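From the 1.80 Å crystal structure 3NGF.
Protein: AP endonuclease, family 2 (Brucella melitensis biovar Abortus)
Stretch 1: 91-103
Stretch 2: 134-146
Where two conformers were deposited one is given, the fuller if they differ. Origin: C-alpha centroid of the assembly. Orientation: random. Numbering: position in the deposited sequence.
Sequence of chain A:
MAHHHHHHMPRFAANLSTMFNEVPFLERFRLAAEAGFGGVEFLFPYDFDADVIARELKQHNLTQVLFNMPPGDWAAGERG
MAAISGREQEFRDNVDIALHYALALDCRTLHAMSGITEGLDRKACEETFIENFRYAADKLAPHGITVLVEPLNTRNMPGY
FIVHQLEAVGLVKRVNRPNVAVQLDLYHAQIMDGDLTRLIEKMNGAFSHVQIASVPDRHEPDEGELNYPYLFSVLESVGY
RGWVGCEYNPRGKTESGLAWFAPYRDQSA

Stretch 1, residues 91-103: FRDNVDIALHYAL
Stretch 2, residues 134-146: RYAADKLAPHGIT

Residues 91-103 are helical throughout; the second stretch opens helical from 134, with a 3-10 segment at 141-143, then a turn at Gly-144 (68/25), with the chain extended from Ile-145. The helices run in the same general direction, crossing at -32° with axes 10.2 Å apart at closest approach. Register pairs Arg-92 with Tyr-135, Val-95 with Ala-136 and Leu-99 with Leu-140. The shortest CA-CA distance in the register is 6.5 Å, from Val-95 CA to Ala-136 CA, and Val-95 (chi1 t) fits as a knob among Tyr-135, Ala-136, Lys-139 and Leu-140.

Tyr-135 (t, chi2 87°) points CB toward the first helix, and its ring offers a face to Arg-92 and an edge to Val-95 CB. Arg-92, m then t, t, carries CG over that face, 3.6 Å from the Tyr-135 ring centroid, a CH-pi contact. Lys-139 coils m, m, m before a final t, leaving NZ 3.9 Å from Asp-96 OD1, a long salt bridge.

Leu-99 points CB sideways, yet its t, p rotamer brings CD1 to 3.8 Å from Leu-140 CD2 (m, t) and 3.7 Å from Ile-145 CD1. Gly-144, with positive phi, precedes Ile-145 (m, t), whose CD1 also sits 3.9 Å from Ala-102 CB. Leu-103 (m, t) places CD1 over the His-143 ring (m, chi2 -73°), 4.3 Å from its centroid. No hydrogen bond crosses; the contact, 620 Å² with both sides summed, combines apolar packing, two CH-pi contacts and one long salt bridge.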

# COMPACT_ATOMS: atom_id res chain seq x y z
N PHE A 91 10.31 -15.70 -3.93
CA PHE A 91 9.73 -14.79 -2.97
C PHE A 91 10.72 -14.43 -1.83
O PHE A 91 10.86 -13.24 -1.48
CB PHE A 91 8.43 -15.34 -2.38
CG PHE A 91 7.80 -14.39 -1.39
CD1 PHE A 91 6.94 -13.37 -1.82
CD2 PHE A 91 8.12 -14.48 -0.04
CE1 PHE A 91 6.40 -12.46 -0.89
CE2 PHE A 91 7.60 -13.60 0.88
CZ PHE A 91 6.74 -12.57 0.45
N ARG A 92 11.38 -15.44 -1.29
CA ARG A 92 12.37 -15.26 -0.22
C ARG A 92 13.55 -14.39 -0.63
O ARG A 92 13.95 -13.47 0.10
CB ARG A 92 12.87 -16.61 0.29
CG ARG A 92 11.77 -17.40 1.01
CD ARG A 92 12.19 -18.85 1.39
NE ARG A 92 11.15 -19.41 2.25
CZ ARG A 92 11.33 -19.99 3.42
NH1 ARG A 92 12.55 -20.22 3.92
NH2 ARG A 92 10.25 -20.37 4.10
N ASP A 93 14.05 -14.63 -1.83
CA ASP A 93 15.12 -13.80 -2.36
C ASP A 93 14.65 -12.35 -2.55
O ASP A 93 15.40 -11.41 -2.32
CB ASP A 93 15.65 -14.37 -3.68
CG ASP A 93 16.36 -15.68 -3.49
OD1 ASP A 93 16.76 -16.02 -2.35
OD2 ASP A 93 16.54 -16.36 -4.51
N ASN A 94 13.39 -12.18 -2.94
CA ASN A 94 12.82 -10.83 -3.12
C ASN A 94 12.63 -10.09 -1.80
O ASN A 94 12.66 -8.84 -1.74
CB ASN A 94 11.50 -10.94 -3.89
CG ASN A 94 11.71 -11.18 -5.40
OD1 ASN A 94 12.80 -10.95 -5.93
ND2 ASN A 94 10.64 -11.58 -6.09
N VAL A 95 12.45 -10.83 -0.71
CA VAL A 95 12.40 -10.20 0.60
C VAL A 95 13.72 -9.52 0.95
O VAL A 95 13.70 -8.42 1.52
CB VAL A 95 11.99 -11.19 1.71
CG1 VAL A 95 12.10 -10.52 3.13
CG2 VAL A 95 10.59 -11.68 1.45
N ASP A 96 14.84 -10.17 0.63
CA ASP A 96 16.17 -9.60 0.86
C ASP A 96 16.33 -8.27 0.14
O ASP A 96 16.84 -7.30 0.71
CB ASP A 96 17.27 -10.56 0.39
CG ASP A 96 17.38 -11.80 1.26
OD1 ASP A 96 17.17 -11.69 2.48
OD2 ASP A 96 17.69 -12.90 0.74
N ILE A 97 15.89 -8.24 -1.11
CA ILE A 97 15.98 -7.07 -1.96
C ILE A 97 15.12 -5.95 -1.39
O ILE A 97 15.59 -4.83 -1.23
CB ILE A 97 15.52 -7.40 -3.41
CG1 ILE A 97 16.49 -8.38 -4.09
CG2 ILE A 97 15.44 -6.12 -4.25
CD1 ILE A 97 16.04 -8.80 -5.49
N ALA A 98 13.87 -6.28 -1.04
CA ALA A 98 12.97 -5.30 -0.39
C ALA A 98 13.54 -4.75 0.94
O ALA A 98 13.46 -3.54 1.18
CB ALA A 98 11.60 -5.94 -0.15
N LEU A 99 14.14 -5.62 1.74
CA LEU A 99 14.76 -5.26 3.03
C LEU A 99 15.92 -4.29 2.83
O LEU A 99 16.01 -3.28 3.56
CB LEU A 99 15.20 -6.51 3.82
CG LEU A 99 15.83 -6.33 5.21
CD1 LEU A 99 14.93 -5.48 6.13
CD2 LEU A 99 16.17 -7.70 5.87
N HIS A 100 16.78 -4.55 1.84
CA HIS A 100 17.88 -3.64 1.49
C HIS A 100 17.37 -2.22 1.26
O HIS A 100 17.89 -1.27 1.84
CB HIS A 100 18.67 -4.12 0.26
CG HIS A 100 19.60 -3.08 -0.30
ND1 HIS A 100 20.76 -2.70 0.34
CD2 HIS A 100 19.51 -2.32 -1.42
CE1 HIS A 100 21.36 -1.76 -0.37
NE2 HIS A 100 20.63 -1.51 -1.44
N TYR A 101 16.32 -2.09 0.44
CA TYR A 101 15.73 -0.79 0.20
C TYR A 101 15.02 -0.22 1.42
O TYR A 101 15.13 0.98 1.70
CB TYR A 101 14.75 -0.85 -0.99
CG TYR A 101 15.40 -0.79 -2.33
CD1 TYR A 101 16.04 -1.91 -2.87
CD2 TYR A 101 15.38 0.37 -3.09
CE1 TYR A 101 16.64 -1.87 -4.10
CE2 TYR A 101 15.97 0.43 -4.33
CZ TYR A 101 16.60 -0.69 -4.83
OH TYR A 101 17.20 -0.62 -6.07
N ALA A 102 14.31 -1.06 2.16
CA ALA A 102 13.62 -0.59 3.38
C ALA A 102 14.58 -0.03 4.41
O ALA A 102 14.31 1.01 5.00
CB ALA A 102 12.77 -1.71 4.00
N LEU A 103 15.73 -0.67 4.61
CA LEU A 103 16.71 -0.12 5.54
C LEU A 103 17.30 1.19 5.02
O LEU A 103 17.42 2.16 5.78
CB LEU A 103 17.77 -1.18 5.85
CG LEU A 103 17.24 -2.43 6.57
CD1 LEU A 103 18.33 -3.54 6.70
CD2 LEU A 103 16.71 -2.07 7.97
N ARG A 134 4.85 -15.72 6.71
CA ARG A 134 5.61 -16.03 7.93
C ARG A 134 7.11 -15.79 7.75
O ARG A 134 7.76 -15.24 8.67
CB ARG A 134 5.37 -17.47 8.37
CG ARG A 134 4.05 -17.69 9.02
CD ARG A 134 3.81 -19.16 9.37
NE ARG A 134 2.50 -19.32 10.00
CZ ARG A 134 1.90 -20.49 10.24
NH1 ARG A 134 2.47 -21.65 9.88
NH2 ARG A 134 0.72 -20.50 10.82
N TYR A 135 7.66 -16.21 6.61
CA TYR A 135 9.08 -15.99 6.31
C TYR A 135 9.37 -14.49 6.31
O TYR A 135 10.30 -14.02 6.95
CB TYR A 135 9.50 -16.59 4.97
CG TYR A 135 10.95 -16.29 4.63
CD1 TYR A 135 11.98 -17.13 5.08
CD2 TYR A 135 11.29 -15.18 3.87
CE1 TYR A 135 13.30 -16.85 4.78
CE2 TYR A 135 12.59 -14.89 3.58
CZ TYR A 135 13.60 -15.72 4.04
OH TYR A 135 14.90 -15.41 3.73
N ALA A 136 8.54 -13.72 5.61
CA ALA A 136 8.77 -12.29 5.52
C ALA A 136 8.70 -11.64 6.91
O ALA A 136 9.51 -10.78 7.24
CB ALA A 136 7.72 -11.64 4.57
N ALA A 137 7.70 -12.05 7.70
CA ALA A 137 7.51 -11.52 9.04
C ALA A 137 8.75 -11.78 9.85
O ALA A 137 9.22 -10.91 10.55
CB ALA A 137 6.27 -12.16 9.71
N ASP A 138 9.28 -13.00 9.74
CA ASP A 138 10.43 -13.40 10.57
C ASP A 138 11.70 -12.65 10.21
O ASP A 138 12.54 -12.35 11.09
CB ASP A 138 10.63 -14.91 10.47
CG ASP A 138 9.53 -15.73 11.17
OD1 ASP A 138 8.73 -15.19 11.98
OD2 ASP A 138 9.49 -16.95 10.92
N LYS A 139 11.87 -12.39 8.92
CA LYS A 139 13.04 -11.68 8.40
C LYS A 139 12.96 -10.20 8.72
O LYS A 139 13.98 -9.56 8.97
CB LYS A 139 13.17 -11.88 6.89
CG LYS A 139 13.80 -13.21 6.50
CD LYS A 139 15.31 -13.26 6.85
CE LYS A 139 16.10 -12.17 6.06
NZ LYS A 139 17.57 -12.08 6.36
N LEU A 140 11.74 -9.66 8.71
CA LEU A 140 11.53 -8.22 8.92
C LEU A 140 11.43 -7.79 10.41
O LEU A 140 11.71 -6.63 10.73
CB LEU A 140 10.30 -7.75 8.16
CG LEU A 140 10.37 -7.94 6.62
CD1 LEU A 140 9.06 -7.44 5.94
CD2 LEU A 140 11.60 -7.37 5.99
N ALA A 141 11.01 -8.70 11.28
CA ALA A 141 10.79 -8.39 12.72
C ALA A 141 12.02 -7.81 13.42
O ALA A 141 11.88 -6.91 14.24
CB ALA A 141 10.25 -9.65 13.50
N PRO A 142 13.24 -8.30 13.10
CA PRO A 142 14.44 -7.75 13.74
C PRO A 142 14.67 -6.27 13.48
O PRO A 142 15.42 -5.59 14.22
CB PRO A 142 15.57 -8.57 13.12
CG PRO A 142 14.94 -9.88 12.78
CD PRO A 142 13.54 -9.54 12.35
N HIS A 143 14.06 -5.79 12.40
CA HIS A 143 14.17 -4.41 11.95
C HIS A 143 12.92 -3.57 12.20
O HIS A 143 12.85 -2.40 11.77
CB HIS A 143 14.52 -4.44 10.46
CG HIS A 143 15.75 -5.26 10.16
ND1 HIS A 143 17.01 -4.82 10.49
CD2 HIS A 143 15.91 -6.47 9.58
CE1 HIS A 143 17.90 -5.73 10.11
NE2 HIS A 143 17.26 -6.74 9.57
N GLY A 144 11.94 -4.15 12.90
CA GLY A 144 10.72 -3.46 13.25
C GLY A 144 9.87 -3.16 12.03
O GLY A 144 9.11 -2.19 12.04
N ILE A 145 10.04 -3.95 10.97
CA ILE A 145 9.29 -3.73 9.71
C ILE A 145 8.07 -4.64 9.67
O ILE A 145 8.14 -5.84 10.01
CB ILE A 145 10.19 -3.92 8.46
CG1 ILE A 145 11.30 -2.86 8.49
CG2 ILE A 145 9.36 -3.84 7.16
CD1 ILE A 145 12.51 -3.18 7.63
N THR A 146 6.93 -4.08 9.24
CA THR A 146 5.68 -4.81 9.11
C THR A 146 5.44 -5.13 7.61
O THR A 146 5.76 -4.32 6.75
CB THR A 146 4.50 -3.98 9.65
OG1 THR A 146 4.62 -3.83 11.07
CG2 THR A 146 3.11 -4.62 9.31